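Local coordinates for universal stress protein (Archaeoglobus fulgidus, PDB 6HCD) that is of unknown function but belongs to the universal stress protein family, many of whose members bind nucleotides and help cells to withstand stress, at residues 108-111 with 112-116; 134-138 with 139-143. One frame throughout, in Å; residues are numbered along the deposited sequence.

Contact 1 lies along helix 105-115 and just past its C-terminal end, and contact 2 follows it along the chain, leading from the short strand 134-135 through a turn into helix 138-146. Strand 120-128 runs between them in sequence; it pairs antiparallel with strand 134-135 and belongs to the same mixed sheet. The contact centres are about 17 Å apart, yet the two helices pack against each other: Ile-109 CD1 lies 4.1 Å from Val-139 CG1, and Val-110 CG2 is 3.9 Å from Val-143 O. Contact 1 therefore belongs to a helix lodged on the sheet of one subunit, while contact 2 continues from that apolar seam to the surface shared with the second subunit.

Contact 1: residues 108-111 with 112-116; sequences DIVD and FADEV
Glu-115 folds back along the last turn of its helix onto the carbonyl of Asp-111, the same oxygen that its backbone N grips at 2.9 Å with an N-H...O angle of 151°. CG sits beside the backbone N (chi1 -73°), turning the chain back toward the preceding turn. CB lies 3.5 Å from Asp-111 O, and CG closes to 3.2 Å from that oxygen. CD remains close to the same carbonyl, and beyond it OE2 lies 3.7 Å from Asp-111 CB, while OE1 forms a salt bridge with Arg-101. A flexible acid suits this place because its aliphatic part can follow the helix and still reach an arginine. Asp-111 sends its own carboxylate to Lys-103, which probably eases the repulsion of the acids. One residue back along the helix, a water donates to Val-110 O at 2.9 Å and to Asp-114 OD1 at 2.7 Å, of a carboxylate that also reaches Asn-148 and Lys-149. Phe-112, across the helix from Asp-114, has CG anti to N (chi1 -179°), and its ring reaches Val-28, Tyr-57 and Val-59 on the sheet; Val-116 CG1 rests 3.7 Å above one face, offset toward the rim. Ile-109, Phe-112 and Val-116 turn to the strands, while Asp-111, Asp-114 and Glu-115 keep to the outer side, as in an amphipathic helix packed on the parallel sheet core of the alpha/beta universal stress protein fold.

Contact 2: residues 134-138 with 139-143; sequences LIFGS and VARDV
Arg-141 N donates a nearly straight bond to Gly-137 O at 3.0 Å, closing the first turn of helix 138-146, and a weak bond of 3.4 Å from Asp-142 N to Ser-138 O follows it. Gly-137, at the N-cap, has a positive phi of 92°, where a CB would be jammed against the carbonyl oxygen of Phe-136; glycine lets the chain turn sharply from strand into helix. Small Ala-140 fits beneath this bend, its CB 3.8 Å from Phe-136 O. Phe-136 CB meets Arg-141 CB at 3.7 Å, and further out ring atom CD2 approaches Arg-141 CG at 4.1 Å, so the ring crosses the aliphatic stem at a slant. Arg-141 CG is anti to the backbone N (chi1 176°) and the chain stays extended to NE, carrying the guanidinium past the ring with the two planes 81° apart. There NH1 makes an in-plane salt bridge of 3.2 Å to Asp-142 OD1, while NH2 bonds Leu-134 O of the second subunit. Phe-136 also stacks on Phe-136 of that subunit. Replacing the phenylalanine by an alanine would probably leave the second subunit's Phe-136 without its stacking partner and open a gap along Arg-141 CG. The Gly-137/Ser-138 pair matches the closing G-(S/T) of the G-X2-G-X9-G-(S/T) motif of ATP-binding universal stress proteins; Lys-127 stands at the second glycine, so nucleotide binding here can only be called possible.

Contact 1: residues 108-111 with 112-116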
loop_
_atom_site.group_PDB
_atom_site.type_symbol
_atom_site.label_atom_id
_atom_site.label_comp_id
_atom_site.label_asym_id
_atom_site.label_seq_id
_atom_site.Cartn_x
_atom_site.Cartn_y
_atom_site.Cartn_z
ATOM N N ASP A 108 -16.153 -5.822 -1.494
ATOM C CA ASP A 108 -16.905 -4.629 -1.780
ATOM C C ASP A 108 -15.954 -3.475 -2.125
ATOM O O ASP A 108 -16.172 -2.758 -3.101
ATOM C CB ASP A 108 -17.795 -4.268 -0.588
ATOM C CG ASP A 108 -19.138 -3.671 -0.962
ATOM O OD1 ASP A 108 -19.433 -3.593 -2.148
ATOM O OD2 ASP A 108 -19.886 -3.312 -0.042
ATOM N N ILE A 109 -14.922 -3.286 -1.295
ATOM C CA ILE A 109 -13.943 -2.211 -1.456
ATOM C C ILE A 109 -13.180 -2.432 -2.772
ATOM O O ILE A 109 -12.979 -1.502 -3.540
ATOM C CB ILE A 109 -13.012 -2.153 -0.223
ATOM C CG1 ILE A 109 -13.762 -1.656 1.023
ATOM C CG2 ILE A 109 -11.780 -1.314 -0.498
ATOM C CD1 ILE A 109 -13.135 -2.065 2.335
ATOM N N VAL A 110 -12.743 -3.669 -3.000
ATOM C CA VAL A 110 -11.926 -4.018 -4.167
ATOM C C VAL A 110 -12.738 -3.800 -5.453
ATOM O O VAL A 110 -12.246 -3.206 -6.427
ATOM C CB VAL A 110 -11.395 -5.463 -4.020
ATOM C CG1 VAL A 110 -11.087 -6.127 -5.350
ATOM C CG2 VAL A 110 -10.187 -5.506 -3.076
ATOM N N ASP A 111 -13.997 -4.246 -5.452
ATOM C CA ASP A 111 -14.863 -4.098 -6.622
ATOM C C ASP A 111 -15.166 -2.615 -6.874
ATOM O O ASP A 111 -15.140 -2.172 -8.003
ATOM C CB ASP A 111 -16.153 -4.903 -6.459
ATOM C CG ASP A 111 -15.936 -6.402 -6.532
ATOM O OD1 ASP A 111 -14.825 -6.822 -6.922
ATOM O OD2 ASP A 111 -16.871 -7.127 -6.178
ATOM N N PHE A 112 -15.454 -1.857 -5.807
ATOM C CA PHE A 112 -15.708 -0.428 -5.915
ATOM C C PHE A 112 -14.518 0.280 -6.583
ATOM O O PHE A 112 -14.712 1.099 -7.488
ATOM C CB PHE A 112 -15.975 0.204 -4.545
ATOM C CG PHE A 112 -16.278 1.676 -4.622
ATOM C CD1 PHE A 112 -17.535 2.115 -5.004
ATOM C CD2 PHE A 112 -15.300 2.627 -4.361
ATOM C CE1 PHE A 112 -17.814 3.466 -5.097
ATOM C CE2 PHE A 112 -15.584 3.982 -4.444
ATOM C CZ PHE A 112 -16.833 4.398 -4.836
ATOM N N ALA A 113 -13.298 -0.024 -6.116
ATOM C CA ALA A 113 -12.077 0.577 -6.646
ATOM C C ALA A 113 -11.949 0.294 -8.153
ATOM O O ALA A 113 -11.563 1.171 -8.908
ATOM C CB ALA A 113 -10.881 0.067 -5.889
ATOM N N ASP A 114 -12.276 -0.927 -8.569
ATOM C CA ASP A 114 -12.259 -1.286 -10.015
ATOM C C ASP A 114 -13.354 -0.514 -10.769
ATOM O O ASP A 114 -13.132 -0.022 -11.867
ATOM C CB ASP A 114 -12.395 -2.796 -10.207
ATOM C CG ASP A 114 -11.161 -3.579 -9.806
ATOM O OD1 ASP A 114 -10.085 -2.954 -9.660
ATOM O OD2 ASP A 114 -11.288 -4.810 -9.620
ATOM N N GLU A 115 -14.535 -0.393 -10.158
ATOM C CA GLU A 115 -15.694 0.242 -10.795
ATOM C C GLU A 115 -15.403 1.723 -11.084
ATOM O O GLU A 115 -15.865 2.240 -12.088
ATOM C CB GLU A 115 -16.944 0.079 -9.932
ATOM C CG GLU A 115 -17.494 -1.337 -9.935
ATOM C CD GLU A 115 -18.266 -1.756 -8.694
ATOM O OE1 GLU A 115 -18.614 -0.889 -7.888
ATOM O OE2 GLU A 115 -18.499 -2.956 -8.534
ATOM N N VAL A 116 -14.659 2.400 -10.201
ATOM C CA VAL A 116 -14.393 3.837 -10.348
ATOM C C VAL A 116 -12.999 4.075 -10.944
ATOM O O VAL A 116 -12.574 5.228 -11.039
ATOM C CB VAL A 116 -14.582 4.613 -9.032
ATOM C CG1 VAL A 116 -15.976 4.402 -8.473
ATOM C CG2 VAL A 116 -13.514 4.272 -8.004
HETATM O O HOH W 1 -9.394 -3.234 -7.053
#

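Contact 2: residues 134-138 with 139-143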
loop_
_atom_site.group_PDB
_atom_site.type_symbol
_atom_site.label_atom_id
_atom_site.label_comp_id
_atom_site.label_asym_id
_atom_site.label_seq_id
_atom_site.Cartn_x
_atom_site.Cartn_y
_atom_site.Cartn_z
ATOM N N LEU A 134 1.747 -9.453 15.376
ATOM C CA LEU A 134 1.693 -8.619 14.171
ATOM C C LEU A 134 0.513 -9.064 13.305
ATOM O O LEU A 134 0.507 -10.185 12.795
ATOM C CB LEU A 134 3.014 -8.725 13.395
ATOM C CG LEU A 134 4.195 -7.947 13.982
ATOM C CD1 LEU A 134 5.464 -8.211 13.188
ATOM C CD2 LEU A 134 3.910 -6.460 14.033
ATOM N N ILE A 135 -0.467 -8.167 13.111
ATOM C CA ILE A 135 -1.694 -8.500 12.379
ATOM C C ILE A 135 -2.013 -7.396 11.367
ATOM O O ILE A 135 -1.683 -6.217 11.591
ATOM C CB ILE A 135 -2.859 -8.714 13.370
ATOM C CG1 ILE A 135 -3.175 -7.459 14.192
ATOM C CG2 ILE A 135 -2.565 -9.910 14.266
ATOM C CD1 ILE A 135 -4.504 -7.528 14.923
ATOM N N PHE A 136 -2.683 -7.769 10.268
ATOM C CA PHE A 136 -3.250 -6.790 9.358
ATOM C C PHE A 136 -4.579 -6.234 9.867
ATOM O O PHE A 136 -4.849 -5.046 9.656
ATOM C CB PHE A 136 -3.515 -7.352 7.961
ATOM C CG PHE A 136 -2.281 -7.748 7.199
ATOM C CD1 PHE A 136 -1.589 -6.824 6.432
ATOM C CD2 PHE A 136 -1.825 -9.053 7.239
ATOM C CE1 PHE A 136 -0.458 -7.208 5.728
ATOM C CE2 PHE A 136 -0.684 -9.429 6.548
ATOM C CZ PHE A 136 -0.014 -8.509 5.781
ATOM N N GLY A 137 -5.412 -7.091 10.463
ATOM C CA GLY A 137 -6.870 -6.853 10.512
ATOM C C GLY A 137 -7.548 -7.511 9.320
ATOM O O GLY A 137 -6.989 -7.482 8.227
ATOM N N SER A 138 -8.681 -8.181 9.550
ATOM C CA SER A 138 -9.172 -9.188 8.580
ATOM C C SER A 138 -9.544 -8.510 7.257
ATOM O O SER A 138 -9.279 -9.052 6.185
ATOM C CB SER A 138 -10.315 -10.006 9.136
ATOM O OG SER A 138 -11.417 -9.174 9.447
ATOM N N VAL A 139 -10.106 -7.297 7.341
ATOM C CA VAL A 139 -10.568 -6.568 6.146
ATOM C C VAL A 139 -9.353 -6.130 5.314
ATOM O O VAL A 139 -9.277 -6.426 4.133
ATOM C CB VAL A 139 -11.487 -5.386 6.514
ATOM C CG1 VAL A 139 -11.864 -4.550 5.294
ATOM C CG2 VAL A 139 -12.735 -5.861 7.241
ATOM N N ALA A 140 -8.391 -5.468 5.960
ATOM C CA ALA A 140 -7.193 -4.951 5.290
ATOM C C ALA A 140 -6.424 -6.096 4.621
ATOM O O ALA A 140 -5.958 -5.959 3.507
ATOM C CB ALA A 140 -6.315 -4.220 6.275
ATOM N N ARG A 141 -6.274 -7.214 5.331
ATOM C CA ARG A 141 -5.553 -8.373 4.834
ATOM C C ARG A 141 -6.102 -8.786 3.460
ATOM O O ARG A 141 -5.367 -8.964 2.506
ATOM C CB ARG A 141 -5.671 -9.521 5.839
ATOM C CG ARG A 141 -5.040 -10.823 5.378
ATOM C CD ARG A 141 -5.581 -12.019 6.163
ATOM N NE ARG A 141 -4.713 -13.170 5.985
ATOM C CZ ARG A 141 -4.648 -13.898 4.874
ATOM N NH1 ARG A 141 -5.549 -13.726 3.920
ATOM N NH2 ARG A 141 -3.673 -14.776 4.723
ATOM N N ASP A 142 -7.421 -8.956 3.378
ATOM C CA ASP A 142 -8.048 -9.482 2.173
ATOM C C ASP A 142 -8.101 -8.404 1.078
ATOM O O ASP A 142 -8.025 -8.726 -0.094
ATOM C CB ASP A 142 -9.419 -10.075 2.488
ATOM C CG ASP A 142 -9.357 -11.469 3.105
ATOM O OD1 ASP A 142 -8.228 -12.004 3.330
ATOM O OD2 ASP A 142 -10.443 -12.004 3.374
ATOM N N VAL A 143 -8.231 -7.130 1.456
ATOM C CA VAL A 143 -8.156 -6.035 0.477
ATOM C C VAL A 143 -6.784 -6.054 -0.196
ATOM O O VAL A 143 -6.720 -5.952 -1.404
ATOM C CB VAL A 143 -8.439 -4.656 1.098
ATOM C CG1 VAL A 143 -8.019 -3.512 0.181
ATOM C CG2 VAL A 143 -9.894 -4.531 1.486
#